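Local coordinates for protein molybdopterin adenylyltransferase (PDB 4LHB) that catalyses the adenylylation of molybdopterin by ATP, releasing diphosphate, a step in the biosynthesis of the molybdenum cofactor, at residues Val78-Ala81 against Leu82-Ile86; Asp105-Ile108 against Glu109-Pro113. One frame throughout, in Å; residues are numbered along the deposited sequence.

Contact 1: Val78-Ala81 against Leu82-Ile86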
# COMPACT_ATOMS: atom_id res chain seq x y z
N VAL C 78 -14.06 -10.52 15.16
CA VAL C 78 -13.90 -11.25 13.91
C VAL C 78 -12.54 -11.93 13.82
O VAL C 78 -12.46 -13.13 13.51
CB VAL C 78 -14.03 -10.34 12.72
CG1 VAL C 78 -13.50 -11.06 11.48
CG2 VAL C 78 -15.48 -9.86 12.57
N LEU C 79 -11.49 -11.19 14.12
CA LEU C 79 -10.14 -11.78 14.17
C LEU C 79 -9.99 -12.85 15.24
O LEU C 79 -9.35 -13.86 15.00
CB LEU C 79 -9.09 -10.73 14.32
CG LEU C 79 -8.45 -10.26 12.98
CD1 LEU C 79 -9.08 -10.76 11.70
CD2 LEU C 79 -8.26 -8.76 12.93
N ILE C 80 -10.60 -12.67 16.41
CA ILE C 80 -10.49 -13.67 17.47
C ILE C 80 -11.13 -14.96 16.93
O ILE C 80 -10.64 -16.04 17.14
CB ILE C 80 -11.16 -13.20 18.81
CG1 ILE C 80 -10.22 -12.32 19.65
CG2 ILE C 80 -11.56 -14.35 19.72
CD1 ILE C 80 -10.91 -11.57 20.82
N ALA C 81 -12.24 -14.83 16.24
CA ALA C 81 -12.95 -15.97 15.71
C ALA C 81 -12.09 -16.68 14.63
O ALA C 81 -11.82 -17.86 14.72
CB ALA C 81 -14.30 -15.54 15.17
N LEU C 82 -11.63 -15.94 13.63
CA LEU C 82 -10.85 -16.48 12.56
C LEU C 82 -9.73 -17.34 13.12
O LEU C 82 -9.51 -18.43 12.65
CB LEU C 82 -10.27 -15.35 11.71
CG LEU C 82 -9.31 -15.76 10.61
CD1 LEU C 82 -10.04 -16.73 9.69
CD2 LEU C 82 -8.73 -14.59 9.83
N PHE C 83 -9.04 -16.87 14.14
CA PHE C 83 -7.88 -17.62 14.60
C PHE C 83 -8.25 -18.77 15.53
O PHE C 83 -7.48 -19.71 15.69
CB PHE C 83 -6.77 -16.69 15.10
CG PHE C 83 -6.04 -16.04 13.96
CD1 PHE C 83 -5.17 -16.77 13.21
CD2 PHE C 83 -6.38 -14.78 13.54
CE1 PHE C 83 -4.57 -16.23 12.09
CE2 PHE C 83 -5.77 -14.22 12.44
CZ PHE C 83 -4.87 -14.96 11.69
N GLU C 84 -9.42 -18.72 16.13
CA GLU C 84 -9.91 -19.87 16.84
C GLU C 84 -10.29 -20.99 15.85
O GLU C 84 -9.98 -22.13 16.07
CB GLU C 84 -11.13 -19.52 17.71
CG GLU C 84 -10.79 -18.90 19.05
CD GLU C 84 -12.02 -18.70 19.93
OE1 GLU C 84 -11.81 -18.67 21.14
OE2 GLU C 84 -13.16 -18.56 19.45
N ALA C 85 -10.98 -20.64 14.78
CA ALA C 85 -11.28 -21.58 13.72
C ALA C 85 -9.97 -22.23 13.27
O ALA C 85 -9.86 -23.45 13.18
CB ALA C 85 -11.99 -20.88 12.55
N ILE C 86 -8.95 -21.41 13.03
CA ILE C 86 -7.70 -21.92 12.58
C ILE C 86 -7.04 -22.80 13.65
O ILE C 86 -6.48 -23.82 13.32
CB ILE C 86 -6.77 -20.81 12.07
CG1 ILE C 86 -7.31 -20.20 10.79
CG2 ILE C 86 -5.37 -21.33 11.79
CD1 ILE C 86 -6.62 -18.89 10.43

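Contact 2: Asp105-Ile108 against Glu109-Pro113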
# COMPACT_ATOMS: atom_id res chain seq x y z
N ASP C 105 -19.25 -2.15 8.65
CA ASP C 105 -18.68 -3.28 7.91
C ASP C 105 -17.17 -3.30 7.88
O ASP C 105 -16.59 -2.55 7.16
CB ASP C 105 -19.15 -3.21 6.44
CG ASP C 105 -20.63 -3.48 6.30
OD1 ASP C 105 -21.12 -4.38 6.99
OD2 ASP C 105 -21.30 -2.79 5.52
N ILE C 106 -16.54 -4.19 8.63
CA ILE C 106 -15.08 -4.23 8.72
C ILE C 106 -14.44 -5.57 8.33
O ILE C 106 -13.21 -5.72 8.46
CB ILE C 106 -14.61 -3.85 10.14
CG1 ILE C 106 -15.27 -4.74 11.22
CG2 ILE C 106 -14.97 -2.41 10.39
CD1 ILE C 106 -15.15 -6.26 11.04
N THR C 107 -15.25 -6.50 7.80
CA THR C 107 -14.80 -7.89 7.57
C THR C 107 -13.66 -7.99 6.59
O THR C 107 -12.62 -8.54 6.96
CB THR C 107 -15.95 -8.84 7.11
OG1 THR C 107 -17.02 -8.82 8.06
CG2 THR C 107 -15.43 -10.28 7.01
N ILE C 108 -13.84 -7.46 5.38
CA ILE C 108 -12.78 -7.45 4.39
C ILE C 108 -11.52 -6.64 4.87
O ILE C 108 -10.38 -7.09 4.78
CB ILE C 108 -13.31 -6.97 3.01
CG1 ILE C 108 -14.39 -7.97 2.54
CG2 ILE C 108 -12.18 -6.84 1.96
CD1 ILE C 108 -14.94 -7.71 1.16
N GLU C 109 -11.76 -5.45 5.40
CA GLU C 109 -10.67 -4.62 5.93
C GLU C 109 -9.91 -5.35 7.06
O GLU C 109 -8.71 -5.24 7.17
CB GLU C 109 -11.21 -3.28 6.43
CG GLU C 109 -11.78 -2.41 5.32
CD GLU C 109 -13.23 -2.73 4.93
OE1 GLU C 109 -13.93 -3.63 5.54
OE2 GLU C 109 -13.67 -2.06 3.97
N SER C 110 -10.59 -6.16 7.87
CA SER C 110 -9.87 -6.83 8.95
C SER C 110 -9.00 -8.02 8.45
O SER C 110 -7.86 -8.20 8.88
CB SER C 110 -10.85 -7.25 10.06
OG SER C 110 -11.79 -6.21 10.30
N ILE C 111 -9.55 -8.77 7.50
CA ILE C 111 -8.96 -10.03 7.03
C ILE C 111 -7.97 -9.83 5.87
O ILE C 111 -6.84 -10.27 5.93
CB ILE C 111 -10.10 -11.02 6.62
CG1 ILE C 111 -10.86 -11.44 7.87
CG2 ILE C 111 -9.57 -12.26 5.93
CD1 ILE C 111 -12.18 -12.13 7.56
N LYS C 112 -8.40 -9.16 4.82
CA LYS C 112 -7.60 -9.06 3.59
C LYS C 112 -6.12 -8.74 3.79
O LYS C 112 -5.30 -9.31 3.12
CB LYS C 112 -8.24 -8.02 2.67
CG LYS C 112 -7.55 -7.83 1.35
CD LYS C 112 -8.52 -7.14 0.36
CE LYS C 112 -7.81 -6.64 -0.90
NZ LYS C 112 -8.76 -6.19 -1.94
N PRO C 113 -5.78 -7.84 4.73
CA PRO C 113 -4.35 -7.56 4.85
C PRO C 113 -3.50 -8.74 5.38
O PRO C 113 -2.28 -8.70 5.33
CB PRO C 113 -4.32 -6.32 5.80
CG PRO C 113 -5.74 -5.88 6.02
CD PRO C 113 -6.58 -7.10 5.73
O HOH W 1 -15.92 -5.24 4.69

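Contact 1: Val78-Ala81 against Leu82-Ile86
L82 N donates to V78 O at 2.9 Å, the first of four i to i+4 bonds that carry helix 75-87 through 78-81 and on into 82-86. This helix is the connection of a beta-alpha-beta crossover, running between the parallel strands 64-71 and 92-96. F83 N to L79 O (3.1 Å) and E84 N to I80 O (3.1 Å) are longer and more bent, the E84 N-H...O angle being 147°. A85 N closes the run on A81 O at 2.9 Å and 173°, with the donor lying almost straight out from the carbonyl. The inner face of the helix is small and apolar: V78, A81 and A85 press on strand 64-71, while L82 and A85 meet V93.

L79 and L82 approach through methyl groups, CD1 of L79 to CD2 of L82 at 4.3 Å. The F83 ring is swung back along the helix, with CG anti to its own carbonyl carbon. This brings CD2 of F83 to 3.4 Å from L79 O, which sits at the ring edge near the ring plane; L82 CG lies over one face, offset toward the rim. The same ring packs on L79 of the second subunit, and that subunit's F83 packs on L79 here.

E84 also leans back over the preceding turn (chi1 -82°) and then runs out extended, so its stem covers the I80 carbonyl while its carboxylate reaches beyond the helix. There OE2 is hydrogen-bonded to Y67 and OE1 forms a salt bridge with K87 of the second subunit; the two partners, one on each oxygen, restrain the carboxylate. The closest touch of the stem is E84 CG against I80 O, at 3.4 Å.

Contact 2: Asp105-Ile108 against Glu109-Pro113
The E109 carboxylate has D105 O and I106 CA off the same side of its plane, OE1 lying 3.4 Å from I106 CA and near D105 O, a second acceptor. A bend at chi2 (83°) folds it there, against the N-terminal turn of helix 107-111; 105-113 lies a few residues after the glycine-rich GGTG segment that follows strand 92-96. A water much nearer the carboxylate plane donates to E109 OE1 at 2.7 Å and accepts from I108 N at 3.1 Å, linking the carboxylate to a first-turn amide. R141 forms a salt bridge with OE2, and K117 of a third subunit donates to D105 O, where it may partly offset the neighbouring acceptors.

I106 occupies the N-cap position, and its carbonyl receives S110 N at 2.7 Å nearly end-on. S110 OG also donates to I106 O, though the modelled separation is too short to be trusted. The turn continues with I111 N to T107 O and K112 N to I108 O.

T107 and I111 lie side by side and point the same way, both toward strand 153-159; T107 OG1 turns instead to G97 O. I108 and K112 cross at a slant. With CG anti to the backbone N (chi1 -178°), the extended K112 chain is carried past I108, with K112 CD at 4.0 Å from I108 CG2.

In the fold
Contact 1 closes before contact 2 opens along the chain, yet the two contacts touch, their centres about 13 Å apart. V78 and L79, near the start of helix 75-87, carry the touches between them: V78 CG2 lies 3.9 Å from I106 CD1, and L79 CD1 lies 4.0 Å from S110 O. I111 adds a looser apolar touch, its CD1 4.3 Å from V78 CG1. Both contacts also reach the second subunit, 78-86 through L79, F83 and E84, and 105-113 through P113, which meets its own counterpart. At the other end of contact 2, the D105 side chain is about 4 Å from a bound sulfate, probably from the crystallisation liquor, that may nonetheless mark a pocket.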